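Local coordinates for major capsid protein (PDB 5J7O), which forms the trimeric double jelly-roll building block from which the capsid of Faustovirus, a large double-stranded DNA virus, is assembled, at the interface of chains A and B. Residues are numbered along the deposited sequence; one frame, centred on the assembly and turned at random. Chains: chain A/B, major capsid protein.

Contacts 1 and 3 are neighbours, their C-alpha centres about 14 Å apart, while contact 2 lies about 37 Å from contact 1 and about 34 Å from contact 3. Helix 216-225 of chain A serves both close patches: A:Phe217 near its start enters contact 3, and A:Trp222 and A:Leu225 line contact 1. Chain B answers with helix 542-552 in contact 1 and the following 555-560 stretch in contact 3. Contact 2 instead joins strands 473-490 and 503-521 of chain A to residues 239-240 and strand 273-280 of chain B. Neighbouring subunits of the trimer thus meet in at least two separated regions.

Contact 1: the interface of chains A and B. Residues chain A 103-104, 209, 222, 225, 298, 304; chain B 548, 551-552.
The indole of B:Trp551 is inserted into chain A, with A:Leu225 CD1 and A:Pro298 CG on the same face, each displaced toward the rim and 3.7 Å above the plane. From the other side of that plane A:Arg304 NH1 comes to 3.9 Å from B:Trp551 CH2, guanidinium and ring planes 34° apart. A:Pro298 CB also meets the benzo end of the indole, 3.6 Å from B:Trp551 CH2. A:Trp222 runs alongside and points the same way, its CE3 3.5 Å from B:Trp551 NE1. The phenol oxygen of A:Tyr209 comes tip to tip, OH lying 3.6 Å from B:Trp551 CZ2. One turn earlier on helix 542-552, the B:Tyr548 ring takes A:Val104 CG1 over the centre of one face, 3.7 Å from the ring centroid, a CH-pi contact; B:Asn552 CB of its own chain lies nearer the rim of the opposite face. A:Val104 CG1 stands between its backbone N and carbonyl carbon (chi1 65°), which turns this methyl onto the tyrosine. A:Leu225 is shared between the aromatics: CD1 goes to the indole, while CD2 packs 3.7 Å from B:Tyr548 CA. At the margin, A:Arg304 and B:Asn552 slide past each other in opposite directions, with the arginine methylene CG 3.6 Å from the amide oxygen OD1. With no polar pair bonded across it, this mainly aromatic and aliphatic patch probably relies on shape and burial to seat helix 542-552 of one capsid subunit against its neighbour in the trimer.

Contact 2: the interface of chains A and B. Residues chain A 478-479, 481, 515; chain B 239-240, 275.
B:Asn240 meets A:Pro478 and A:Val479 on strand 473-490, part of this subunit interface in the double jelly-roll capsid protein. From CB, the B:Asn240 side chain leads to CG, 3.8 Å from the methyl A:Val479 CG2. The amide then divides: its oxygen OD1 lies 3.6 Å from A:Val479 CG2, whereas its nitrogen ND2 donates a hydrogen bond to the backbone oxygen A:Pro478 O, 2.9 Å away. That bond is fairly straight, 156° at the hydrogen, and the donor is tilted 25° from the carbonyl plane. The valine methyl packs against the same amide, which may help to keep the group turned toward the strand. A:Val479 also crosses B:Val239 at a slant, and A:Val479 CG1 lies 3.8 Å from B:Val239 CG2. Farther along, B:Lys275 bends at its third torsion (chi3 73°) and brings its amine NZ 3.4 Å from A:Asp481 OD1, a long salt bridge and at most a weak hydrogen bond. The same carboxylate oxygen of A:Asp481, OD1, sits at the in-plane edge of the A:Tyr515 ring. The lysine and tyrosine side chains cross at about a right angle, B:Lys275 NZ lying 3.8 Å from A:Tyr515 CE1.

Contact 3: the interface of chains A and B. Residues chain A 217; chain B 215, 217, 555-556, 558-560.
A:Phe217 presses a face of its phenyl ring onto the backbone of B:Phe556, at a trimer interface of this double jelly-roll capsid protein. The alpha-carbon of B:Phe556 lies over that face, offset toward the rim and 3.9 Å from the ring centroid, a CH-pi contact; the shortest carbon pair is A:Phe217 CE1 to B:Phe556 CA at 3.6 Å. The two phenylalanine side chains run side by side and point the same way, and the methylene B:Phe556 CB reaches A:Phe217 CZ at 3.8 Å. A:Phe217 CG sits between its own backbone N and carbonyl carbon (chi1 52°), a crowded position that carries the ring over the 3-10 turn 555-557. Nearer the backbone, A:Phe217 CB packs 4.0 Å from B:Pro215 CB, with the methyl B:Val559 CG2 beside it. B:Phe217, the same residue in the second copy, meets A:Phe217 loosely at the edge of the patch, B:Phe217 CE2 lying 4.2 Å from A:Phe217 CD2. Outward from the ring, the carbonyl oxygen of B:Ser555 comes to 3.8 Å from A:Phe217 CE1. At the polar rim, B:Thr560 N donates a nearly straight hydrogen bond to A:Phe217 O, 2.9 Å long and 173° at the hydrogen. The hydroxyl OG1 of B:Thr560 adds a weak hydrogen bond to that carbonyl oxygen.

Contact 1: the interface of chains A and B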
loop_
_atom_site.group_PDB
_atom_site.type_symbol
_atom_site.label_atom_id
_atom_site.label_comp_id
_atom_site.label_asym_id
_atom_site.label_seq_id
_atom_site.Cartn_x
_atom_site.Cartn_y
_atom_site.Cartn_z
ATOM N N MET A 103 -3.262 19.823 19.688
ATOM C CA MET A 103 -1.986 19.844 20.387
ATOM C C MET A 103 -1.070 18.752 19.855
ATOM O O MET A 103 -1.520 17.672 19.464
ATOM C CB MET A 103 -2.166 19.660 21.899
ATOM C CG MET A 103 -2.922 20.782 22.582
ATOM S SD MET A 103 -2.920 20.594 24.373
ATOM C CE MET A 103 -3.866 22.033 24.858
ATOM N N VAL A 104 0.229 19.051 19.853
ATOM C CA VAL A 104 1.259 18.096 19.463
ATOM C C VAL A 104 2.520 18.433 20.245
ATOM O O VAL A 104 2.796 19.599 20.541
ATOM C CB VAL A 104 1.503 18.113 17.934
ATOM C CG1 VAL A 104 2.076 19.449 17.486
ATOM C CG2 VAL A 104 2.405 16.965 17.517
ATOM N N TYR A 209 -5.764 3.804 18.667
ATOM C CA TYR A 209 -5.832 4.813 17.615
ATOM C C TYR A 209 -4.955 4.418 16.437
ATOM O O TYR A 209 -5.325 4.630 15.275
ATOM C CB TYR A 209 -5.407 6.175 18.167
ATOM C CG TYR A 209 -5.662 7.338 17.231
ATOM C CD1 TYR A 209 -4.781 7.634 16.195
ATOM C CD2 TYR A 209 -6.777 8.149 17.391
ATOM C CE1 TYR A 209 -5.012 8.697 15.341
ATOM C CE2 TYR A 209 -7.013 9.217 16.544
ATOM C CZ TYR A 209 -6.129 9.485 15.522
ATOM O OH TYR A 209 -6.361 10.546 14.675
ATOM N N TRP A 222 1.806 10.125 10.065
ATOM C CA TRP A 222 1.622 9.484 11.360
ATOM C C TRP A 222 2.887 8.742 11.776
ATOM O O TRP A 222 3.454 9.005 12.841
ATOM C CB TRP A 222 0.424 8.537 11.294
ATOM C CG TRP A 222 0.203 7.737 12.535
ATOM C CD1 TRP A 222 0.383 6.394 12.688
ATOM C CD2 TRP A 222 -0.247 8.231 13.800
ATOM N NE1 TRP A 222 0.073 6.020 13.972
ATOM C CE2 TRP A 222 -0.316 7.130 14.676
ATOM C CE3 TRP A 222 -0.597 9.496 14.279
ATOM C CZ2 TRP A 222 -0.721 7.256 16.002
ATOM C CZ3 TRP A 222 -0.998 9.621 15.594
ATOM C CH2 TRP A 222 -1.057 8.507 16.441
ATOM N N LEU A 225 5.495 11.057 12.497
ATOM C CA LEU A 225 5.208 11.840 13.695
ATOM C C LEU A 225 5.627 11.105 14.961
ATOM O O LEU A 225 6.159 11.720 15.893
ATOM C CB LEU A 225 3.720 12.193 13.756
ATOM C CG LEU A 225 3.209 13.302 12.832
ATOM C CD1 LEU A 225 1.721 13.533 13.043
ATOM C CD2 LEU A 225 3.991 14.588 13.036
ATOM N N PRO A 298 1.176 13.719 18.545
ATOM C CA PRO A 298 -0.070 14.449 18.787
ATOM C C PRO A 298 -0.769 13.932 20.031
ATOM O O PRO A 298 -0.678 12.752 20.380
ATOM C CB PRO A 298 -0.905 14.167 17.529
ATOM C CG PRO A 298 0.017 13.453 16.568
ATOM C CD PRO A 298 1.057 12.793 17.409
ATOM N N ARG A 304 -9.375 18.355 19.682
ATOM C CA ARG A 304 -8.544 18.539 18.498
ATOM C C ARG A 304 -9.377 19.061 17.333
ATOM O O ARG A 304 -8.889 19.850 16.514
ATOM C CB ARG A 304 -7.864 17.218 18.146
ATOM C CG ARG A 304 -6.709 17.317 17.169
ATOM C CD ARG A 304 -5.716 16.190 17.410
ATOM N NE ARG A 304 -6.370 15.006 17.960
ATOM C CZ ARG A 304 -6.986 14.084 17.227
ATOM N NH1 ARG A 304 -7.038 14.209 15.908
ATOM N NH2 ARG A 304 -7.557 13.040 17.813
ATOM N N TYR B 548 3.097 16.989 10.398
ATOM C CA TYR B 548 2.017 17.277 11.337
ATOM C C TYR B 548 0.838 17.958 10.651
ATOM O O TYR B 548 -0.309 17.521 10.796
ATOM C CB TYR B 548 2.515 18.136 12.497
ATOM C CG TYR B 548 1.386 18.499 13.426
ATOM C CD1 TYR B 548 0.935 19.808 13.533
ATOM C CD2 TYR B 548 0.735 17.519 14.161
ATOM C CE1 TYR B 548 -0.114 20.132 14.372
ATOM C CE2 TYR B 548 -0.313 17.832 14.997
ATOM C CZ TYR B 548 -0.733 19.139 15.102
ATOM O OH TYR B 548 -1.779 19.451 15.938
ATOM N N TRP B 551 -1.200 15.798 8.342
ATOM C CA TRP B 551 -1.886 14.759 9.106
ATOM C C TRP B 551 -3.139 15.304 9.777
ATOM O O TRP B 551 -4.195 14.659 9.753
ATOM C CB TRP B 551 -0.944 14.157 10.150
ATOM C CG TRP B 551 -1.635 13.251 11.133
ATOM C CD1 TRP B 551 -1.896 11.920 10.979
ATOM C CD2 TRP B 551 -2.154 13.615 12.419
ATOM N NE1 TRP B 551 -2.546 11.433 12.089
ATOM C CE2 TRP B 551 -2.716 12.454 12.987
ATOM C CE3 TRP B 551 -2.198 14.809 13.144
ATOM C CZ2 TRP B 551 -3.315 12.454 14.245
ATOM C CZ3 TRP B 551 -2.792 14.807 14.392
ATOM C CH2 TRP B 551 -3.342 13.638 14.930
ATOM N N ASN B 552 -3.048 16.495 10.369
ATOM C CA ASN B 552 -4.135 17.006 11.196
ATOM C C ASN B 552 -5.282 17.550 10.350
ATOM O O ASN B 552 -6.452 17.253 10.617
ATOM C CB ASN B 552 -3.605 18.087 12.139
ATOM C CG ASN B 552 -4.665 18.602 13.094
ATOM O OD1 ASN B 552 -5.058 17.910 14.033
ATOM N ND2 ASN B 552 -5.125 19.826 12.866
#

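Contact 2: the interface of chains A and B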
loop_
_atom_site.group_PDB
_atom_site.type_symbol
_atom_site.label_atom_id
_atom_site.label_comp_id
_atom_site.label_asym_id
_atom_site.label_seq_id
_atom_site.Cartn_x
_atom_site.Cartn_y
_atom_site.Cartn_z
ATOM N N PRO A 478 11.169 -18.430 10.217
ATOM C CA PRO A 478 12.211 -18.048 9.258
ATOM C C PRO A 478 11.826 -18.388 7.826
ATOM O O PRO A 478 11.132 -19.370 7.553
ATOM C CB PRO A 478 13.428 -18.869 9.707
ATOM C CG PRO A 478 13.112 -19.322 11.103
ATOM C CD PRO A 478 11.626 -19.478 11.142
ATOM N N VAL A 479 12.291 -17.545 6.905
ATOM C CA VAL A 479 12.206 -17.793 5.470
ATOM C C VAL A 479 13.601 -17.590 4.897
ATOM O O VAL A 479 14.191 -16.515 5.062
ATOM C CB VAL A 479 11.190 -16.871 4.776
ATOM C CG1 VAL A 479 11.280 -17.027 3.266
ATOM C CG2 VAL A 479 9.781 -17.181 5.257
ATOM N N ASP A 481 16.652 -17.534 2.014
ATOM C CA ASP A 481 17.198 -17.458 0.664
ATOM C C ASP A 481 18.458 -18.313 0.627
ATOM O O ASP A 481 19.370 -18.109 1.435
ATOM C CB ASP A 481 17.516 -16.016 0.269
ATOM C CG ASP A 481 16.284 -15.134 0.221
ATOM O OD1 ASP A 481 15.160 -15.669 0.321
ATOM O OD2 ASP A 481 16.440 -13.902 0.070
ATOM N N TYR A 515 14.571 -13.975 6.330
ATOM C CA TYR A 515 13.485 -13.133 6.806
ATOM C C TYR A 515 12.811 -13.783 8.010
ATOM O O TYR A 515 12.864 -15.000 8.201
ATOM C CB TYR A 515 12.446 -12.895 5.705
ATOM C CG TYR A 515 12.990 -12.304 4.421
ATOM C CD1 TYR A 515 13.556 -13.118 3.447
ATOM C CD2 TYR A 515 12.912 -10.940 4.171
ATOM C CE1 TYR A 515 14.045 -12.586 2.267
ATOM C CE2 TYR A 515 13.396 -10.400 2.993
ATOM C CZ TYR A 515 13.962 -11.227 2.046
ATOM O OH TYR A 515 14.446 -10.694 0.874
ATOM N N VAL B 239 8.007 -21.170 -0.621
ATOM C CA VAL B 239 9.318 -21.052 -0.001
ATOM C C VAL B 239 9.375 -21.799 1.326
ATOM O O VAL B 239 10.402 -22.381 1.670
ATOM C CB VAL B 239 9.704 -19.566 0.173
ATOM C CG1 VAL B 239 9.713 -18.863 -1.176
ATOM C CG2 VAL B 239 8.756 -18.859 1.134
ATOM N N ASN B 240 8.273 -21.796 2.069
ATOM C CA ASN B 240 8.114 -22.612 3.261
ATOM C C ASN B 240 7.041 -23.658 2.997
ATOM O O ASN B 240 5.995 -23.353 2.416
ATOM C CB ASN B 240 7.729 -21.761 4.475
ATOM C CG ASN B 240 8.859 -20.861 4.943
ATOM O OD1 ASN B 240 9.796 -20.577 4.193
ATOM N ND2 ASN B 240 8.775 -20.406 6.187
ATOM N N LYS B 275 6.192 -16.138 -1.397
ATOM C CA LYS B 275 6.625 -14.752 -1.365
ATOM C C LYS B 275 5.884 -13.951 -2.427
ATOM O O LYS B 275 5.538 -14.466 -3.494
ATOM C CB LYS B 275 8.135 -14.636 -1.590
ATOM C CG LYS B 275 8.981 -15.239 -0.482
ATOM C CD LYS B 275 10.463 -15.245 -0.838
ATOM C CE LYS B 275 11.070 -13.854 -0.769
ATOM N NZ LYS B 275 12.549 -13.897 -0.963
#

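Contact 3: the interface of chains A and B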
loop_
_atom_site.group_PDB
_atom_site.type_symbol
_atom_site.label_atom_id
_atom_site.label_comp_id
_atom_site.label_asym_id
_atom_site.label_seq_id
_atom_site.Cartn_x
_atom_site.Cartn_y
_atom_site.Cartn_z
ATOM N N PHE A 217 -4.112 7.582 3.677
ATOM C CA PHE A 217 -3.760 8.937 3.264
ATOM C C PHE A 217 -3.205 9.781 4.407
ATOM O O PHE A 217 -2.843 10.939 4.174
ATOM C CB PHE A 217 -4.957 9.639 2.608
ATOM C CG PHE A 217 -6.225 9.609 3.418
ATOM C CD1 PHE A 217 -6.457 10.548 4.410
ATOM C CD2 PHE A 217 -7.210 8.672 3.149
ATOM C CE1 PHE A 217 -7.631 10.534 5.140
ATOM C CE2 PHE A 217 -8.386 8.652 3.874
ATOM C CZ PHE A 217 -8.599 9.586 4.868
ATOM N N PRO B 215 -5.055 10.528 -2.722
ATOM C CA PRO B 215 -5.103 9.415 -1.768
ATOM C C PRO B 215 -5.004 8.076 -2.482
ATOM O O PRO B 215 -5.055 7.980 -3.710
ATOM C CB PRO B 215 -6.458 9.590 -1.076
ATOM C CG PRO B 215 -7.264 10.417 -2.023
ATOM C CD PRO B 215 -6.296 11.320 -2.716
ATOM N N PHE B 217 -7.002 5.549 -2.699
ATOM C CA PHE B 217 -8.137 5.063 -3.475
ATOM C C PHE B 217 -8.262 5.747 -4.833
ATOM O O PHE B 217 -9.129 5.360 -5.625
ATOM C CB PHE B 217 -9.449 5.196 -2.682
ATOM C CG PHE B 217 -9.704 6.564 -2.108
ATOM C CD1 PHE B 217 -10.243 7.572 -2.890
ATOM C CD2 PHE B 217 -9.453 6.824 -0.769
ATOM C CE1 PHE B 217 -10.495 8.821 -2.359
ATOM C CE2 PHE B 217 -9.705 8.071 -0.232
ATOM C CZ PHE B 217 -10.229 9.070 -1.027
ATOM N N SER B 555 -8.481 16.180 6.143
ATOM C CA SER B 555 -9.154 14.869 6.069
ATOM C C SER B 555 -8.695 14.178 4.780
ATOM O O SER B 555 -7.507 14.255 4.429
ATOM C CB SER B 555 -10.655 15.054 6.201
ATOM O OG SER B 555 -11.348 13.867 5.861
ATOM N N PHE B 556 -9.596 13.514 4.051
ATOM C CA PHE B 556 -9.221 12.789 2.842
ATOM C C PHE B 556 -8.813 13.708 1.696
ATOM O O PHE B 556 -8.350 13.209 0.664
ATOM C CB PHE B 556 -10.371 11.882 2.391
ATOM C CG PHE B 556 -11.676 12.605 2.193
ATOM C CD1 PHE B 556 -11.951 13.249 0.997
ATOM C CD2 PHE B 556 -12.631 12.629 3.196
ATOM C CE1 PHE B 556 -13.147 13.912 0.810
ATOM C CE2 PHE B 556 -13.831 13.290 3.013
ATOM C CZ PHE B 556 -14.088 13.933 1.818
ATOM N N LEU B 558 -6.440 16.065 1.947
ATOM C CA LEU B 558 -5.025 16.384 2.098
ATOM C C LEU B 558 -4.281 15.101 2.443
ATOM O O LEU B 558 -4.464 14.541 3.530
ATOM C CB LEU B 558 -4.814 17.453 3.169
ATOM C CG LEU B 558 -3.387 17.979 3.317
ATOM C CD1 LEU B 558 -2.788 18.292 1.953
ATOM C CD2 LEU B 558 -3.364 19.211 4.208
ATOM N N VAL B 559 -3.455 14.639 1.519
ATOM C CA VAL B 559 -2.661 13.434 1.710
ATOM C C VAL B 559 -1.344 13.807 2.367
ATOM O O VAL B 559 -0.735 14.833 2.041
ATOM C CB VAL B 559 -2.426 12.714 0.369
ATOM C CG1 VAL B 559 -1.530 11.495 0.558
ATOM C CG2 VAL B 559 -3.746 12.314 -0.238
ATOM N N THR B 560 -0.911 12.983 3.307
ATOM C CA THR B 560 0.429 13.129 3.843
ATOM C C THR B 560 1.448 12.867 2.737
ATOM O O THR B 560 1.371 11.830 2.061
ATOM C CB THR B 560 0.657 12.163 4.998
ATOM O OG1 THR B 560 0.467 10.814 4.550
ATOM C CG2 THR B 560 -0.315 12.478 6.093
#